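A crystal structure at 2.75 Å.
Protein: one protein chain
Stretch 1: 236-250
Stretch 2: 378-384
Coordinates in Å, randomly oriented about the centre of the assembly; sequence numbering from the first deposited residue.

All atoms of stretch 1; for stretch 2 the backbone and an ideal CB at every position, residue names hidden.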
# COMPACT_ATOMS: atom_id res chain seq x y z
N SER A 236 -9.61 17.02 5.39
CA SER A 236 -9.01 15.92 6.15
C SER A 236 -7.50 15.96 5.99
O SER A 236 -6.98 16.52 5.02
CB SER A 236 -9.51 14.59 5.61
OG SER A 236 -9.12 14.46 4.25
N LEU A 237 -6.79 15.35 6.93
CA LEU A 237 -5.33 15.30 6.89
C LEU A 237 -4.83 14.90 5.51
O LEU A 237 -4.01 15.60 4.91
CB LEU A 237 -4.80 14.29 7.91
CG LEU A 237 -4.68 14.78 9.35
CD1 LEU A 237 -4.40 13.61 10.29
CD2 LEU A 237 -3.56 15.81 9.41
N ASN A 238 -5.34 13.78 5.02
CA ASN A 238 -4.97 13.25 3.71
C ASN A 238 -5.18 14.28 2.62
O ASN A 238 -4.32 14.47 1.75
CB ASN A 238 -5.81 12.01 3.41
CG ASN A 238 -5.86 11.05 4.59
OD1 ASN A 238 -4.87 10.37 4.90
ND2 ASN A 238 -7.00 10.99 5.26
N ALA A 239 -6.33 14.93 2.66
CA ALA A 239 -6.68 15.94 1.67
C ALA A 239 -5.66 17.07 1.66
O ALA A 239 -5.16 17.47 0.61
CB ALA A 239 -8.06 16.49 1.95
N VAL A 240 -5.35 17.57 2.85
CA VAL A 240 -4.38 18.65 2.98
C VAL A 240 -3.01 18.14 2.55
O VAL A 240 -2.37 18.70 1.66
CB VAL A 240 -4.27 19.14 4.42
CG1 VAL A 240 -3.47 20.43 4.46
CG2 VAL A 240 -5.65 19.35 4.99
N VAL A 241 -2.57 17.06 3.20
CA VAL A 241 -1.28 16.45 2.91
C VAL A 241 -1.00 16.40 1.41
O VAL A 241 0.12 16.68 0.98
CB VAL A 241 -1.19 15.00 3.46
CG1 VAL A 241 0.10 14.34 2.98
CG2 VAL A 241 -1.22 15.02 4.99
N ALA A 242 -2.01 16.05 0.62
CA ALA A 242 -1.81 15.97 -0.82
C ALA A 242 -1.49 17.34 -1.39
O ALA A 242 -0.64 17.48 -2.28
CB ALA A 242 -3.06 15.40 -1.49
N ALA A 243 -2.19 18.35 -0.89
CA ALA A 243 -1.97 19.73 -1.32
C ALA A 243 -0.51 20.06 -1.03
O ALA A 243 0.25 20.47 -1.91
CB ALA A 243 -2.89 20.66 -0.57
N ALA A 244 -0.11 19.86 0.23
CA ALA A 244 1.27 20.13 0.63
C ALA A 244 2.25 19.44 -0.32
O ALA A 244 3.24 20.03 -0.76
CB ALA A 244 1.50 19.66 2.06
N ILE A 245 1.98 18.18 -0.63
CA ILE A 245 2.84 17.43 -1.54
C ILE A 245 2.84 18.07 -2.92
O ILE A 245 3.90 18.33 -3.49
CB ILE A 245 2.35 15.96 -1.64
CG1 ILE A 245 2.57 15.28 -0.31
CG2 ILE A 245 3.06 15.22 -2.76
CD1 ILE A 245 1.86 13.98 -0.18
N LEU A 246 1.65 18.33 -3.46
CA LEU A 246 1.53 18.92 -4.79
C LEU A 246 2.15 20.31 -4.91
O LEU A 246 2.73 20.65 -5.94
CB LEU A 246 0.06 18.95 -5.22
CG LEU A 246 -0.52 17.60 -5.63
CD1 LEU A 246 -2.03 17.67 -5.69
CD2 LEU A 246 0.06 17.20 -6.99
N LEU A 247 2.03 21.12 -3.86
CA LEU A 247 2.61 22.46 -3.89
C LEU A 247 4.12 22.32 -4.04
O LEU A 247 4.71 22.80 -5.01
CB LEU A 247 2.29 23.22 -2.60
CG LEU A 247 0.84 23.67 -2.52
CD1 LEU A 247 0.59 24.38 -1.22
CD2 LEU A 247 0.53 24.57 -3.70
N THR A 248 4.72 21.64 -3.06
CA THR A 248 6.15 21.39 -3.03
C THR A 248 6.68 20.86 -4.36
O THR A 248 7.76 21.25 -4.80
CB THR A 248 6.52 20.38 -1.94
OG1 THR A 248 6.07 20.87 -0.66
CG2 THR A 248 8.02 20.16 -1.90
N GLU A 249 5.94 19.97 -5.01
CA GLU A 249 6.39 19.43 -6.28
C GLU A 249 6.64 20.54 -7.28
O GLU A 249 7.59 20.49 -8.05
CB GLU A 249 5.38 18.44 -6.84
CG GLU A 249 5.49 17.04 -6.28
CD GLU A 249 6.83 16.38 -6.59
OE1 GLU A 249 7.27 16.46 -7.76
OE2 GLU A 249 7.43 15.79 -5.66
N TRP A 250 5.78 21.56 -7.26
CA TRP A 250 5.93 22.67 -8.19
C TRP A 250 7.13 23.55 -7.83
O TRP A 250 7.90 23.94 -8.71
CB TRP A 250 4.65 23.50 -8.21
CG TRP A 250 4.64 24.54 -9.29
CD1 TRP A 250 4.69 24.33 -10.64
CD2 TRP A 250 4.57 25.96 -9.11
NE1 TRP A 250 4.67 25.53 -11.31
CE2 TRP A 250 4.61 26.55 -10.39
CE3 TRP A 250 4.52 26.79 -7.98
CZ2 TRP A 250 4.55 27.92 -10.58
CZ3 TRP A 250 4.47 28.16 -8.16
CH2 TRP A 250 4.50 28.72 -9.46
N UNK A 378 6.93 7.35 -5.22
CA UNK A 378 5.67 7.42 -4.49
C UNK A 378 5.71 8.06 -3.10
O UNK A 378 6.66 7.87 -2.36
CB UNK A 378 5.12 6.00 -4.35
N UNK A 379 4.66 8.82 -2.77
CA UNK A 379 4.55 9.46 -1.46
C UNK A 379 3.51 8.66 -0.65
O UNK A 379 2.72 7.91 -1.22
CB UNK A 379 4.15 10.93 -1.59
N UNK A 380 3.51 8.83 0.66
CA UNK A 380 2.58 8.09 1.49
C UNK A 380 2.49 8.71 2.88
O UNK A 380 3.43 9.35 3.32
CB UNK A 380 3.00 6.62 1.58
N UNK A 381 1.37 8.53 3.56
CA UNK A 381 1.25 9.11 4.89
C UNK A 381 0.40 8.23 5.79
O UNK A 381 -0.30 7.35 5.31
CB UNK A 381 0.65 10.52 4.81
N UNK A 382 0.49 8.46 7.10
CA UNK A 382 -0.28 7.71 8.08
C UNK A 382 -0.11 8.34 9.46
O UNK A 382 0.93 8.95 9.76
CB UNK A 382 0.15 6.24 8.10
N UNK A 383 -1.12 8.20 10.29
CA UNK A 383 -1.06 8.75 11.63
C UNK A 383 -0.84 7.64 12.63
O UNK A 383 -1.76 6.88 12.96
CB UNK A 383 -2.34 9.53 11.96
N UNK A 384 0.40 7.55 13.10
CA UNK A 384 0.79 6.53 14.05
C UNK A 384 0.80 7.18 15.42
O UNK A 384 1.36 8.26 15.60
CB UNK A 384 2.15 5.92 13.70

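Stretch 2 is an extended strand running at 144° to the helix of stretch 1, roughly antiparallel to it, with the axes 9.7 Å apart at their closest. In such a backbone the CA-to-CB bonds alternate, so every second position can address the helix. The helix in turn offers a line of side chains pointing toward the strand: Leu-237, Val-241, Ile-245, Thr-248 and Glu-249.

Position 378 has beta angles, phi -139° and psi 142°, and its ideal CB finds nothing of stretch 1 within 5.5 Å. The helix sets no rule here, and many residues would fit. The deposited residue is Leu-378, whose side chain is out of reach of the helix.

Position 379 is the most demanding. Its CA-to-CB bond points toward the helix, and the ideal CB lies 4.1 Å from CD1 of Ile-245, so an apolar first portion is favoured. Farther out, beyond Ile-245, stands the carboxylate of Glu-249, an acceptor wanting a donor. A short aliphatic residue would answer only the first demand; a long side chain with a donor at its tip, such as tyrosine, lysine or arginine, could answer both. The deposited residue is Tyr-379, with chi1 at -75° (m). CG2 of Ile-245 sits over one face of its ring, 3.8 Å from the Tyr-379 ring centroid and only 14° off the normal, a CH-pi contact. At the ring edge, the Tyr-379 OH donates a hydrogen bond to OE2 of Glu-249 at 2.6 Å. One rigid side chain thus packs with its face and bonds with its tip, and it gives the strand its largest covered area in this contact.

Position 380 points away from the helix, and almost any side chain compatible with an extended backbone could stand there. It is Ser-380, and it makes no contact with stretch 1.

At 381 the CB turns toward the helix again, 4.3 Å from CG1 of Val-241, and the CA atoms of this position and Asn-238 are just 7.6 Å apart. Close spacing argues for a small or medium residue, such as alanine, serine, cysteine, threonine or valine; the methyls of Val-241 favour an apolar one, while the amide of Asn-238 tolerates polarity. The deposited Cys-381, chi1 60° (p), sends its SG between these two neighbours, 4.1 Å from Val-241 CG1 and 4.0 Å from Asn-238 OD1. The first is apolar packing, the second simple proximity.

Position 382 points away and is unconstrained by stretch 1; it is Ala-382.

Position 383 faces the first turn of the helix. Its ideal CB is 4.9 Å from CD1 of Leu-237, and the CA of this position is 9.1 Å from the CA of Leu-237, leaving room for a branched aliphatic such as valine, isoleucine or leucine. Val-383, chi1 -177° (t), brings CG2 to 3.6 Å from Leu-237 CD1.

Position 384 is out of reach of the helix, so stretch 1 gives no preference. The residue is Tyr-384, and its ring stays clear of this contact.

Stretch 2 (378-384) LYSCAVY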
# COMPACT_ATOMS: atom_id res chain seq x y z
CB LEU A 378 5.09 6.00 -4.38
CG LEU A 378 3.85 5.80 -3.50
CD1 LEU A 378 2.60 5.66 -4.34
CD2 LEU A 378 4.05 4.58 -2.65
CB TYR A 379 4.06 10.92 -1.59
CG TYR A 379 5.09 11.91 -2.08
CD1 TYR A 379 5.20 12.22 -3.43
CD2 TYR A 379 5.96 12.54 -1.18
CE1 TYR A 379 6.15 13.14 -3.88
CE2 TYR A 379 6.91 13.46 -1.62
CZ TYR A 379 7.00 13.76 -2.97
OH TYR A 379 7.93 14.67 -3.42
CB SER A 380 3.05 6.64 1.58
OG SER A 380 2.94 6.13 2.92
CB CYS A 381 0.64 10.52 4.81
SG CYS A 381 -1.01 10.58 4.07
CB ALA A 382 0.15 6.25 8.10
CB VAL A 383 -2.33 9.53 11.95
CG1 VAL A 383 -2.22 10.16 13.33
CG2 VAL A 383 -2.54 10.59 10.88
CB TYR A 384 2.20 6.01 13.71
CG TYR A 384 2.63 4.81 14.52
CD1 TYR A 384 2.39 3.51 14.07
CD2 TYR A 384 3.21 4.96 15.78
CE1 TYR A 384 2.71 2.40 14.85
CE2 TYR A 384 3.53 3.86 16.57
CZ TYR A 384 3.28 2.58 16.11
OH TYR A 384 3.55 1.50 16.91
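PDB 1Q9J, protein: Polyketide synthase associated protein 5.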